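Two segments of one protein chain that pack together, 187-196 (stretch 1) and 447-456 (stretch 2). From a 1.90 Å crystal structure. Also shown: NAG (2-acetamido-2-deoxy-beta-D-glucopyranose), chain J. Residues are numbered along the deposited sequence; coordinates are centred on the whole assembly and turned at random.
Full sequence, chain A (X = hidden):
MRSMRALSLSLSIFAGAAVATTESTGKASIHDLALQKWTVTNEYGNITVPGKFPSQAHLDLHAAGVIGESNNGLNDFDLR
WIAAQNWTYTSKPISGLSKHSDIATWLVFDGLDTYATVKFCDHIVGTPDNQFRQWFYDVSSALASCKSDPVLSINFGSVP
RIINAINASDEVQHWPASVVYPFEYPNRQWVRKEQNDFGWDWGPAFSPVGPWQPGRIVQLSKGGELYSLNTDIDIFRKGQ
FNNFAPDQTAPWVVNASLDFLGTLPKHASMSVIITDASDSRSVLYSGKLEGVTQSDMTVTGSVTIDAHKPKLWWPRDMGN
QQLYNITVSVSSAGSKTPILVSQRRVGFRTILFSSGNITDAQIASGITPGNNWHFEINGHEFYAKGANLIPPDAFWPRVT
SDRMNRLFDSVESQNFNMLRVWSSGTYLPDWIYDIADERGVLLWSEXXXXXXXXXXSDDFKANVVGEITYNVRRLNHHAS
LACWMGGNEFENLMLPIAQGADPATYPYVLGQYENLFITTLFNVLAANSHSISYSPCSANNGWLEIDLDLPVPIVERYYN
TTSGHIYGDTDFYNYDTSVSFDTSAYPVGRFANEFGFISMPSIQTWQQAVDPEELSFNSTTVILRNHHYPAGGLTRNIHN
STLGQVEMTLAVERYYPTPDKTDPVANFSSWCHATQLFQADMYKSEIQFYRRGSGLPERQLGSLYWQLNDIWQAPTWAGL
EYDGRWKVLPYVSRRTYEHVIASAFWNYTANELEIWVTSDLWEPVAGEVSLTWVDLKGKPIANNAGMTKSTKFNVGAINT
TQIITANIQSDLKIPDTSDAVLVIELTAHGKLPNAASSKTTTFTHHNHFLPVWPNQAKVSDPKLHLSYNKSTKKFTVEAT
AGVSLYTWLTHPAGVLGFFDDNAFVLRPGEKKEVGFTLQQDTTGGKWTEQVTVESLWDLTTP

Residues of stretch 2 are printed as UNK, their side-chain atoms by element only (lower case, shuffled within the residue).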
# COMPACT_ATOMS: atom_id res chain seq x y z
N ASN A 187 17.43 -26.74 -8.12
CA ASN A 187 18.60 -26.85 -8.99
C ASN A 187 19.69 -25.79 -8.92
O ASN A 187 20.53 -25.78 -9.79
CB ASN A 187 18.19 -27.09 -10.46
CG ASN A 187 17.40 -28.36 -10.65
OD1 ASN A 187 17.74 -29.41 -10.13
ND2 ASN A 187 16.31 -28.24 -11.31
N ARG A 188 19.70 -24.95 -7.88
CA ARG A 188 20.62 -23.83 -7.75
C ARG A 188 22.09 -24.25 -7.68
O ARG A 188 22.97 -23.48 -7.95
CB ARG A 188 20.26 -22.96 -6.54
CG ARG A 188 20.62 -23.53 -5.20
CD ARG A 188 19.99 -22.80 -3.99
NE ARG A 188 19.98 -23.61 -2.77
CZ ARG A 188 20.98 -23.66 -1.91
NH1 ARG A 188 22.05 -23.01 -2.17
NH2 ARG A 188 20.94 -24.38 -0.80
N GLN A 189 22.35 -25.50 -7.31
CA GLN A 189 23.73 -25.96 -7.19
C GLN A 189 24.48 -25.91 -8.54
O GLN A 189 25.72 -25.91 -8.57
CB GLN A 189 23.75 -27.38 -6.58
CG GLN A 189 23.29 -28.52 -7.49
CD GLN A 189 21.81 -28.79 -7.43
OE1 GLN A 189 21.00 -27.89 -7.13
NE2 GLN A 189 21.42 -30.04 -7.78
N TRP A 190 23.72 -25.87 -9.64
CA TRP A 190 24.30 -25.93 -11.00
C TRP A 190 24.72 -24.58 -11.54
O TRP A 190 25.34 -24.51 -12.59
CB TRP A 190 23.31 -26.61 -12.00
CG TRP A 190 23.30 -28.06 -11.80
CD1 TRP A 190 22.32 -28.81 -11.22
CD2 TRP A 190 24.37 -28.95 -12.08
NE1 TRP A 190 22.70 -30.12 -11.15
CE2 TRP A 190 23.97 -30.23 -11.66
CE3 TRP A 190 25.63 -28.79 -12.68
CZ2 TRP A 190 24.78 -31.35 -11.82
CZ3 TRP A 190 26.44 -29.91 -12.84
CH2 TRP A 190 26.01 -31.17 -12.41
N VAL A 191 24.42 -23.49 -10.83
CA VAL A 191 24.73 -22.16 -11.37
C VAL A 191 25.56 -21.32 -10.42
O VAL A 191 25.25 -21.20 -9.25
CB VAL A 191 23.46 -21.41 -11.82
CG1 VAL A 191 22.43 -21.32 -10.69
CG2 VAL A 191 23.82 -20.02 -12.32
N ARG A 192 26.62 -20.71 -10.94
CA ARG A 192 27.42 -19.77 -10.18
C ARG A 192 26.73 -18.39 -10.17
O ARG A 192 27.11 -17.47 -10.92
CB ARG A 192 28.84 -19.70 -10.77
CG ARG A 192 29.55 -21.02 -10.78
CD ARG A 192 29.53 -21.69 -9.44
NE ARG A 192 29.91 -20.74 -8.39
CZ ARG A 192 29.43 -20.73 -7.15
NH1 ARG A 192 28.55 -21.63 -6.73
NH2 ARG A 192 29.87 -19.82 -6.29
N LYS A 193 25.72 -18.31 -9.30
CA LYS A 193 24.86 -17.14 -9.10
C LYS A 193 24.55 -17.15 -7.61
O LYS A 193 24.54 -18.21 -6.93
CB LYS A 193 23.56 -17.22 -9.96
CG LYS A 193 22.57 -16.05 -9.82
CD LYS A 193 21.54 -16.02 -10.95
CE LYS A 193 20.41 -14.98 -10.78
NZ LYS A 193 20.84 -13.75 -10.06
N GLU A 194 24.34 -15.96 -7.10
CA GLU A 194 24.08 -15.71 -5.68
C GLU A 194 22.94 -16.61 -5.31
O GLU A 194 21.87 -16.57 -5.85
CB GLU A 194 23.76 -14.20 -5.50
CG GLU A 194 23.18 -13.78 -4.17
CD GLU A 194 23.05 -12.26 -3.97
OE1 GLU A 194 22.16 -11.70 -4.57
OE2 GLU A 194 23.80 -11.66 -3.23
N GLN A 195 23.20 -17.51 -4.37
CA GLN A 195 22.28 -18.53 -4.09
C GLN A 195 20.94 -18.08 -3.53
O GLN A 195 19.96 -18.69 -3.83
CB GLN A 195 22.93 -19.62 -3.23
CG GLN A 195 24.16 -20.22 -3.85
CD GLN A 195 23.92 -21.31 -4.88
OE1 GLN A 195 23.84 -22.50 -4.55
NE2 GLN A 195 23.86 -20.92 -6.15
N ASN A 196 20.91 -17.02 -2.73
CA ASN A 196 19.71 -16.53 -2.17
C ASN A 196 18.76 -15.93 -3.18
O ASN A 196 17.64 -15.71 -2.87
CB ASN A 196 19.91 -15.63 -0.99
CG ASN A 196 20.55 -14.34 -1.34
OD1 ASN A 196 21.74 -14.23 -1.44
ND2 ASN A 196 19.72 -13.35 -1.59
N UNK A 447 33.35 -17.95 0.39
CA UNK A 447 33.11 -18.26 -1.01
C UNK A 447 31.63 -18.63 -1.23
O UNK A 447 30.99 -19.18 -0.33
c UNK A 447 36.04 -17.86 -1.40
c UNK A 447 35.51 -19.14 -1.34
c UNK A 447 38.26 -18.71 -1.13
c UNK A 447 36.39 -20.20 -1.18
c UNK A 447 34.02 -19.41 -1.47
c UNK A 447 37.76 -20.00 -1.08
c UNK A 447 37.39 -17.64 -1.29
N UNK A 448 31.09 -18.38 -2.43
CA UNK A 448 29.63 -18.47 -2.61
C UNK A 448 29.09 -19.90 -2.74
O UNK A 448 28.64 -20.33 -3.78
c UNK A 448 29.35 -15.52 -2.25
c UNK A 448 29.17 -17.55 -3.76
c UNK A 448 29.67 -16.12 -3.61
o UNK A 448 28.26 -15.69 -1.74
n UNK A 448 30.29 -14.79 -1.68
N UNK A 449 29.15 -20.65 -1.65
CA UNK A 449 28.64 -21.99 -1.64
C UNK A 449 27.90 -22.22 -0.30
O UNK A 449 28.46 -21.93 0.76
c UNK A 449 30.20 -23.55 -4.20
c UNK A 449 29.78 -23.00 -1.78
c UNK A 449 30.57 -22.85 -3.04
c UNK A 449 32.06 -22.60 -5.39
c UNK A 449 31.70 -22.04 -3.08
c UNK A 449 32.43 -21.90 -4.23
c UNK A 449 30.96 -23.42 -5.37
N UNK A 450 26.67 -22.74 -0.34
CA UNK A 450 25.80 -22.61 0.82
C UNK A 450 24.61 -23.60 0.94
O UNK A 450 23.72 -23.62 0.09
o UNK A 450 24.52 -20.90 2.02
c UNK A 450 25.32 -21.14 0.89
N UNK A 451 24.64 -24.42 1.99
CA UNK A 451 23.51 -25.22 2.41
C UNK A 451 23.02 -26.21 1.33
O UNK A 451 21.84 -26.50 1.21
c UNK A 451 22.37 -24.29 2.84
c UNK A 451 21.34 -24.99 3.69
o UNK A 451 21.65 -26.05 4.31
o UNK A 451 20.18 -24.49 3.73
N UNK A 452 23.96 -26.70 0.55
CA UNK A 452 23.72 -27.81 -0.35
C UNK A 452 25.09 -28.30 -0.78
O UNK A 452 26.12 -27.68 -0.45
c UNK A 452 23.66 -26.45 -2.48
c UNK A 452 22.88 -27.38 -1.57
o UNK A 452 22.40 -28.55 -2.28
N UNK A 453 25.10 -29.43 -1.49
CA UNK A 453 26.33 -29.99 -2.04
C UNK A 453 26.38 -29.63 -3.50
O UNK A 453 25.35 -29.39 -4.09
c UNK A 453 26.50 -31.93 -0.34
c UNK A 453 27.59 -31.22 0.43
c UNK A 453 26.42 -31.50 -1.81
c UNK A 453 26.70 -33.44 -0.22
N UNK A 454 27.60 -29.60 -4.06
CA UNK A 454 27.82 -29.00 -5.36
C UNK A 454 28.50 -29.97 -6.35
O UNK A 454 29.11 -30.98 -5.93
o UNK A 454 25.57 -23.53 -2.99
c UNK A 454 28.66 -27.73 -5.20
c UNK A 454 27.75 -26.46 -3.23
c UNK A 454 26.37 -24.52 -3.52
c UNK A 454 26.47 -24.66 -4.89
c UNK A 454 27.23 -25.68 -5.41
c UNK A 454 27.00 -25.45 -2.69
c UNK A 454 27.88 -26.59 -4.60
N UNK A 455 28.40 -29.65 -7.65
CA UNK A 455 29.13 -30.42 -8.68
C UNK A 455 30.63 -30.30 -8.53
O UNK A 455 31.14 -29.36 -7.91
c UNK A 455 27.61 -28.57 -8.27
c UNK A 455 28.68 -29.78 -10.00
c UNK A 455 27.44 -29.03 -9.68
N UNK A 456 31.34 -31.28 -9.08
CA UNK A 456 32.81 -31.25 -9.12
C UNK A 456 33.35 -31.82 -10.44
O UNK A 456 34.45 -32.38 -10.47
c UNK A 456 34.88 -31.72 -7.74
o UNK A 456 35.63 -32.65 -7.36
c UNK A 456 33.40 -32.00 -7.93
o UNK A 456 35.30 -30.55 -7.96
C1 NAG J . 16.42 -33.30 -11.88
C2 NAG J . 14.96 -33.25 -11.45
C3 NAG J . 14.38 -34.59 -11.04
C4 NAG J . 14.72 -35.71 -12.02
C5 NAG J . 16.18 -35.65 -12.46
C6 NAG J . 16.46 -36.67 -13.57
C7 NAG J . 14.13 -31.19 -10.50
C8 NAG J . 14.05 -30.37 -9.24
N2 NAG J . 14.80 -32.33 -10.35
O3 NAG J . 12.98 -34.40 -10.97
O4 NAG J . 14.51 -36.94 -11.35
O5 NAG J . 16.54 -34.32 -12.87
O6 NAG J . 16.90 -36.05 -14.77
O7 NAG J . 13.62 -30.78 -11.56
O HOH W 1 20.60 -27.47 -4.17

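Position 447 carries seven side-chain carbons, one leading into a flat six-membered ring, with no oxygen. The ring turns away from stretch 1 and touches none of it; the residue is Phe447. Its carbonyl accepts a short backbone hydrogen bond from the N of position 449, 2.7 Å from O of Phe447.

Position 448 has three carbons in a row, the third bearing one oxygen and one nitrogen, a primary amide at the end of a two-methylene chain. Its CB lies 3.5 Å from NH2 of Arg192. This is Gln448, and its stronger tie is through the backbone. O of Gln448 accepts hydrogen bonds from both terminal nitrogens of Arg192, 2.8 Å from NH2 and 3.2 Å from NH1, and it sits near the guanidinium plane, where the N-H bonds point.

At 449 one carbon again leads into an all-carbon six-membered ring. Although CB points away from stretch 1, the ring reaches back to it, and the guanidinium of Arg192 lies flat on the ring, planes at 13° and centres 4.0 Å apart, an off-centre cation-pi stack. The residue is Phe449; NH1 of Arg192 comes within 3.3 Å of CE1 of Phe449.

Position 450 shows one carbon and one oxygen, a hydroxymethyl group that makes no close contact with stretch 1: Ser450. The hydroxyl is bonded elsewhere in the structure. The carbonyl does the work, with O of Ser450 accepting from Arg188 NH1 at 2.9 Å and NH2 at 3.0 Å.

At 451 two carbons end in a pair of oxygens, a short carboxylate whose CB lies 3.9 Å from NH2 of Arg188, hence Asp451. OD2 of Asp451 stays 4.6 Å from NH2 of Arg188, too far for a salt bridge.

Position 452 branches at its first carbon into one oxygen and one carbon, and that terminal carbon lies over a face of the Arg188 guanidinium; this is Thr452. A water donates to both OG1 of Thr452 (2.8 Å) and OE1 of Gln189 (3.0 Å).

Four carbons forked at the second, pointing away from stretch 1, mark 453 as Leu453. O of Leu453 lies 3.6 Å from CB of Gln189.

Position 454 has a six-membered carbon ring bearing an oxygen, which meets the side-chain amide of Gln195: Tyr454. Its OH donates to OE1 of Gln195 at 2.5 Å and accepts from N of Ser450 at 3.0 Å.

At 455 three carbons close a ring onto the backbone nitrogen, and one of them lies over the six-membered ring of Trp190, giving Pro455. Its CG is 3.6 Å from the centroid of that ring, in a CH-pi contact.

Position 456, two carbons and two oxygens, points away without contact; it is Asp456.

The contact joins two largely irregular segments. Two arginines from stretch 1 each clasp one carbonyl, those of Gln448 and Ser450, using peptide oxygens rather than carboxylates. Tyr454 links Gln195 to the backbone of Ser450, while Gln195 NE2 donates to O of Lys193 (2.9 Å) and O of Arg188 (3.3 Å), tying this network into stretch 1. Pro455 against Trp190 adds apolar packing.

Stretch 2 447-456: FQFSDTLYPD
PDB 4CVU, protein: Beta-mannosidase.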